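Local coordinates for sulfur carrier protein CysO (Mycobacterium tuberculosis, PDB 3DWG) that probably serves, in its C-terminally thiocarboxylated form, as the sulfur donor in CysM-dependent cysteine biosynthesis, at residues R57-D65 / I78-A89. Numbering follows the deposited sequence.
Sequences RFVNIYVND and IADGDSVTILPA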
ATOM      1  N   ARG C  57      -5.969 -31.597 -12.284  1.00 25.62           N
ATOM      2  CA  ARG C  57      -6.407 -30.590 -11.324  1.00 24.44           C
ATOM      3  C   ARG C  57      -5.293 -29.589 -10.959  1.00 23.62           C
ATOM      4  O   ARG C  57      -5.549 -28.432 -10.585  1.00 23.51           O
ATOM      5  CB  ARG C  57      -6.862 -31.315 -10.015  1.00 26.47           C
ATOM      6  N   PHE C  58      -4.064 -30.075 -10.982  1.00 20.90           N
ATOM      7  CA  PHE C  58      -2.944 -29.227 -10.539  1.00 20.00           C
ATOM      8  C   PHE C  58      -2.110 -28.704 -11.697  1.00 19.98           C
ATOM      9  O   PHE C  58      -0.995 -28.272 -11.509  1.00 19.71           O
ATOM     10  CB  PHE C  58      -1.992 -29.930  -9.549  1.00 20.46           C
ATOM     11  CG  PHE C  58      -2.610 -30.243  -8.240  1.00 21.27           C
ATOM     12  CD1 PHE C  58      -3.588 -29.402  -7.693  1.00 23.30           C
ATOM     13  CD2 PHE C  58      -2.244 -31.398  -7.568  1.00 25.82           C
ATOM     14  CE1 PHE C  58      -4.192 -29.723  -6.451  1.00 21.98           C
ATOM     15  CE2 PHE C  58      -2.843 -31.703  -6.336  1.00 26.86           C
ATOM     16  CZ  PHE C  58      -3.798 -30.872  -5.801  1.00 24.15           C
ATOM     17  N   VAL C  59      -2.651 -28.745 -12.895  1.00 19.35           N
ATOM     18  CA  VAL C  59      -1.978 -28.108 -14.034  1.00 19.20           C
ATOM     19  C   VAL C  59      -2.818 -26.943 -14.478  1.00 19.32           C
ATOM     20  O   VAL C  59      -4.049 -27.056 -14.609  1.00 19.50           O
ATOM     21  CB  VAL C  59      -1.762 -29.127 -15.196  1.00 19.87           C
ATOM     22  CG1 VAL C  59      -1.060 -28.473 -16.387  1.00 25.64           C
ATOM     23  CG2 VAL C  59      -0.873 -30.273 -14.747  1.00 25.13           C
ATOM     24  N   ASN C  60      -2.160 -25.815 -14.738  1.00 15.97           N
ATOM     25  CA  ASN C  60      -2.790 -24.635 -15.312  1.00 17.16           C
ATOM     26  C   ASN C  60      -2.167 -24.338 -16.643  1.00 17.06           C
ATOM     27  O   ASN C  60      -0.946 -24.427 -16.810  1.00 16.74           O
ATOM     28  CB  ASN C  60      -2.609 -23.413 -14.376  1.00 17.86           C
ATOM     29  CG  ASN C  60      -3.392 -23.561 -13.094  1.00 18.80           C
ATOM     30  OD1 ASN C  60      -4.553 -24.056 -13.086  1.00 22.76           O
ATOM     31  ND2 ASN C  60      -2.766 -23.154 -11.962  1.00 19.71           N
ATOM     32  N   ILE C  61      -3.012 -24.053 -17.625  1.00 14.86           N
ATOM     33  CA  ILE C  61      -2.513 -23.662 -18.937  1.00 15.18           C
ATOM     34  C   ILE C  61      -3.152 -22.374 -19.418  1.00 15.45           C
ATOM     35  O   ILE C  61      -4.360 -22.150 -19.274  1.00 15.56           O
ATOM     36  CB  ILE C  61      -2.731 -24.802 -19.991  1.00 15.31           C
ATOM     37  CG1 ILE C  61      -2.140 -26.096 -19.413  1.00 15.45           C
ATOM     38  CG2 ILE C  61      -2.076 -24.399 -21.323  1.00 16.34           C
ATOM     39  CD1 ILE C  61      -2.115 -27.363 -20.381  1.00 16.15           C
ATOM     40  N   TYR C  62      -2.319 -21.504 -20.005  1.00 16.32           N
ATOM     41  CA  TYR C  62      -2.742 -20.198 -20.469  1.00 15.90           C
ATOM     42  C   TYR C  62      -2.340 -19.996 -21.942  1.00 17.19           C
ATOM     43  O   TYR C  62      -1.282 -20.426 -22.345  1.00 18.05           O
ATOM     44  CB  TYR C  62      -2.086 -19.104 -19.596  1.00 16.63           C
ATOM     45  CG  TYR C  62      -2.224 -19.322 -18.107  1.00 16.68           C
ATOM     46  CD1 TYR C  62      -1.341 -20.149 -17.442  1.00 15.60           C
ATOM     47  CD2 TYR C  62      -3.238 -18.706 -17.378  1.00 18.25           C
ATOM     48  CE1 TYR C  62      -1.470 -20.396 -16.120  1.00 19.28           C
ATOM     49  CE2 TYR C  62      -3.380 -18.951 -15.997  1.00 14.83           C
ATOM     50  CZ  TYR C  62      -2.462 -19.765 -15.399  1.00 16.44           C
ATOM     51  OH  TYR C  62      -2.490 -20.084 -14.049  1.00 18.81           O
ATOM     52  N   VAL C  63      -3.257 -19.432 -22.715  1.00 17.33           N
ATOM     53  CA  VAL C  63      -2.980 -19.082 -24.120  1.00 18.62           C
ATOM     54  C   VAL C  63      -2.996 -17.562 -24.115  1.00 19.07           C
ATOM     55  O   VAL C  63      -4.017 -16.964 -23.738  1.00 19.43           O
ATOM     56  CB  VAL C  63      -4.097 -19.649 -25.076  1.00 19.28           C
ATOM     57  CG1 VAL C  63      -3.907 -19.054 -26.476  1.00 19.61           C
ATOM     58  CG2 VAL C  63      -4.048 -21.172 -25.105  1.00 20.33           C
ATOM     59  N   ASN C  64      -1.889 -16.946 -24.551  1.00 20.90           N
ATOM     60  CA  ASN C  64      -1.713 -15.465 -24.467  1.00 21.46           C
ATOM     61  C   ASN C  64      -2.181 -14.895 -23.101  1.00 20.24           C
ATOM     62  O   ASN C  64      -2.946 -13.926 -23.012  1.00 22.12           O
ATOM     63  CB  ASN C  64      -2.400 -14.729 -25.584  1.00 21.85           C
ATOM     64  CG  ASN C  64      -1.859 -15.125 -26.923  1.00 24.33           C
ATOM     65  OD1 ASN C  64      -0.673 -15.432 -27.059  1.00 28.07           O
ATOM     66  ND2 ASN C  64      -2.742 -15.170 -27.915  1.00 28.19           N
ATOM     67  N   ASP C  65      -1.760 -15.612 -22.067  1.00 19.69           N
ATOM     68  CA  ASP C  65      -2.006 -15.219 -20.681  1.00 20.91           C
ATOM     69  C   ASP C  65      -3.406 -15.479 -20.144  1.00 19.24           C
ATOM     70  O   ASP C  65      -3.676 -15.197 -18.981  1.00 19.82           O
ATOM     71  CB  ASP C  65      -1.600 -13.762 -20.453  1.00 21.60           C
ATOM     72  CG  ASP C  65      -0.061 -13.567 -20.552  1.00 25.01           C
ATOM     73  OD1 ASP C  65       0.678 -14.570 -20.381  1.00 26.66           O
ATOM     74  OD2 ASP C  65       0.387 -12.421 -20.797  1.00 30.26           O
ATOM     75  N   ILE C  78      -6.232 -21.401 -30.987  1.00 24.58           N
ATOM     76  CA  ILE C  78      -4.851 -20.998 -30.959  1.00 25.14           C
ATOM     77  C   ILE C  78      -4.497 -20.485 -32.346  1.00 27.97           C
ATOM     78  O   ILE C  78      -4.897 -21.089 -33.356  1.00 27.97           O
ATOM     79  CB  ILE C  78      -3.935 -22.140 -30.464  1.00 27.39           C
ATOM     80  CG1 ILE C  78      -4.075 -22.252 -28.937  1.00 23.33           C
ATOM     81  CG2 ILE C  78      -2.483 -21.832 -30.733  1.00 26.53           C
ATOM     82  CD1 ILE C  78      -3.210 -23.255 -28.313  1.00 25.27           C
ATOM     83  N   ALA C  79      -3.778 -19.365 -32.402  1.00 28.27           N
ATOM     84  CA  ALA C  79      -3.415 -18.783 -33.706  1.00 29.59           C
ATOM     85  C   ALA C  79      -1.908 -18.765 -33.804  1.00 31.04           C
ATOM     86  O   ALA C  79      -1.204 -18.815 -32.779  1.00 30.16           O
ATOM     87  CB  ALA C  79      -3.983 -17.388 -33.829  1.00 29.82           C
ATOM     88  N   ASP C  80      -1.388 -18.699 -35.029  1.00 30.59           N
ATOM     89  CA  ASP C  80       0.035 -18.511 -35.239  1.00 31.25           C
ATOM     90  C   ASP C  80       0.607 -17.336 -34.416  1.00 29.85           C
ATOM     91  O   ASP C  80       0.000 -16.271 -34.319  1.00 31.39           O
ATOM     92  CB  ASP C  80       0.267 -18.261 -36.735  1.00 31.43           C
ATOM     93  CG  ASP C  80       1.719 -18.390 -37.142  1.00 36.69           C
ATOM     94  OD1 ASP C  80       2.411 -19.347 -36.730  1.00 39.66           O
ATOM     95  OD2 ASP C  80       2.166 -17.515 -37.922  1.00 42.95           O
ATOM     96  N   GLY C  81       1.768 -17.534 -33.809  1.00 29.79           N
ATOM     97  CA  GLY C  81       2.389 -16.528 -32.981  1.00 28.71           C
ATOM     98  C   GLY C  81       1.945 -16.504 -31.516  1.00 28.95           C
ATOM     99  O   GLY C  81       2.508 -15.753 -30.701  1.00 28.32           O
ATOM    100  N   ASP C  82       0.946 -17.319 -31.175  1.00 26.35           N
ATOM    101  CA  ASP C  82       0.471 -17.327 -29.774  1.00 25.79           C
ATOM    102  C   ASP C  82       1.510 -17.943 -28.843  1.00 24.58           C
ATOM    103  O   ASP C  82       2.393 -18.689 -29.282  1.00 23.72           O
ATOM    104  CB  ASP C  82      -0.836 -18.107 -29.608  1.00 25.56           C
ATOM    105  CG  ASP C  82      -2.041 -17.396 -30.143  1.00 23.91           C
ATOM    106  OD1 ASP C  82      -2.009 -16.215 -30.539  1.00 28.21           O
ATOM    107  OD2 ASP C  82      -3.101 -18.045 -30.095  1.00 26.98           O
ATOM    108  N   SER C  83       1.421 -17.589 -27.553  1.00 22.82           N
ATOM    109  CA  SER C  83       2.238 -18.189 -26.500  1.00 23.36           C
ATOM    110  C   SER C  83       1.312 -19.096 -25.718  1.00 21.75           C
ATOM    111  O   SER C  83       0.140 -18.738 -25.450  1.00 23.31           O
ATOM    112  CB  SER C  83       2.697 -17.122 -25.496  1.00 23.78           C
ATOM    113  OG  SER C  83       1.555 -16.539 -24.842  1.00 29.95           O
ATOM    114  N   VAL C  84       1.857 -20.229 -25.353  1.00 19.66           N
ATOM    115  CA  VAL C  84       1.177 -21.141 -24.460  1.00 19.14           C
ATOM    116  C   VAL C  84       2.056 -21.360 -23.221  1.00 18.71           C
ATOM    117  O   VAL C  84       3.270 -21.655 -23.350  1.00 19.63           O
ATOM    118  CB  VAL C  84       0.878 -22.543 -25.141  1.00 17.97           C
ATOM    119  CG1 VAL C  84       0.328 -23.494 -24.126  1.00 18.23           C
ATOM    120  CG2 VAL C  84      -0.101 -22.332 -26.310  1.00 20.12           C
ATOM    121  N   THR C  85       1.469 -21.176 -22.018  1.00 16.92           N
ATOM    122  CA  THR C  85       2.232 -21.288 -20.762  1.00 18.46           C
ATOM    123  C   THR C  85       1.665 -22.420 -19.909  1.00 16.83           C
ATOM    124  O   THR C  85       0.467 -22.427 -19.637  1.00 17.02           O
ATOM    125  CB  THR C  85       2.093 -19.961 -19.982  1.00 19.78           C
ATOM    126  OG1 THR C  85       2.474 -18.867 -20.831  1.00 21.92           O
ATOM    127  CG2 THR C  85       2.947 -20.005 -18.675  1.00 19.57           C
ATOM    128  N   ILE C  86       2.494 -23.351 -19.484  1.00 16.16           N
ATOM    129  CA  ILE C  86       2.071 -24.446 -18.646  1.00 16.29           C
ATOM    130  C   ILE C  86       2.701 -24.285 -17.256  1.00 17.97           C
ATOM    131  O   ILE C  86       3.925 -24.143 -17.166  1.00 18.28           O
ATOM    132  CB  ILE C  86       2.558 -25.825 -19.284  1.00 16.93           C
ATOM    133  CG1 ILE C  86       1.954 -25.921 -20.697  1.00 18.18           C
ATOM    134  CG2 ILE C  86       2.193 -26.979 -18.418  1.00 18.16           C
ATOM    135  CD1 ILE C  86       2.451 -27.175 -21.408  1.00 19.23           C
ATOM    136  N   LEU C  87       1.883 -24.340 -16.220  1.00 17.03           N
ATOM    137  CA  LEU C  87       2.442 -24.156 -14.841  1.00 16.94           C
ATOM    138  C   LEU C  87       1.720 -25.114 -13.883  1.00 17.90           C
ATOM    139  O   LEU C  87       0.497 -25.306 -14.009  1.00 17.44           O
ATOM    140  CB  LEU C  87       2.151 -22.724 -14.352  1.00 18.48           C
ATOM    141  CG  LEU C  87       2.886 -21.612 -15.065  1.00 20.69           C
ATOM    142  CD1 LEU C  87       2.354 -20.254 -14.696  1.00 23.26           C
ATOM    143  CD2 LEU C  87       4.409 -21.730 -14.734  1.00 18.76           C
ATOM    144  N   PRO C  88       2.440 -25.704 -12.930  1.00 16.55           N
ATOM    145  CA  PRO C  88       1.774 -26.448 -11.858  1.00 16.99           C
ATOM    146  C   PRO C  88       1.089 -25.457 -10.908  1.00 17.04           C
ATOM    147  O   PRO C  88       1.450 -24.267 -10.863  1.00 17.20           O
ATOM    148  CB  PRO C  88       2.940 -27.105 -11.059  1.00 19.81           C
ATOM    149  CG  PRO C  88       4.056 -26.285 -11.339  1.00 20.08           C
ATOM    150  CD  PRO C  88       3.896 -25.559 -12.684  1.00 18.61           C
ATOM    151  N   ALA C  89       0.091 -25.969 -10.214  1.00 16.98           N
ATOM    152  CA  ALA C  89      -0.703 -25.131  -9.284  1.00 16.68           C
ATOM    153  C   ALA C  89       0.072 -24.771  -8.020  1.00 17.85           C
ATOM    154  O   ALA C  89       0.367 -25.642  -7.257  1.00 18.06           O
ATOM    155  CB  ALA C  89      -1.934 -25.851  -8.891  1.00 17.32           C
TER
HETATM  156  O   HOH W   1      -0.159 -22.108 -11.183  1.00 27.17           O
HETATM  157  O   HOH W   2       0.538 -17.567 -22.376  1.00 26.33           O
HETATM  158  O   HOH W   3       2.295 -15.455 -22.559  1.00 44.89           O
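The Tyr62 ring presents its CD1 edge to the Thr85 carbonyl oxygen, near the ring plane, while Leu87 crosses at about a right angle and brings CD1 obliquely to Tyr62 CE1 at 4.1 Å. The phenol oxygen of Tyr62 reaches an acidic side chain of another protein's chain. Ala89 CB sits obliquely by Phe58 CD1 (4.1 Å). The Asn64 amide stands nearly perpendicular (85°) to the Asp82 carboxylate: Asp82 OD1 lies in the amide plane and takes a straight 2.9 Å hydrogen bond from Asn64 ND2, which arrives from above the carboxylate plane. With CG beside its backbone N (chi1 -61°), Asn64 also lets OD1 accept from Ser83 N at 3.0 Å, as its own N bonds Ser83 O. Asp82 OD2 takes a 2.7 Å bond from Ala79 N, so the carboxylate ties the type II turn 79-82 to the end of strand 59-63. Asn60 ND2 donates to a water within hydrogen-bonding distance of Pro88 O.

Paired backbone bonds join Asn60 to Leu87 and Tyr62 to Thr85. On the other face, Ile61 CG2 meets Val84 CG1 at 3.8 Å, Val59 lies alongside Ile86, and Val63 CG2 touches Ile78 CD1 at 3.9 Å; helices 28-38 and 42-46 cover this side. Strand 83-88, antiparallel to 59-63 and parallel to strand 3-6, is central in the mixed sheet of the ubiquitin-like beta-grasp fold, as in ThiS-family sulfur carriers.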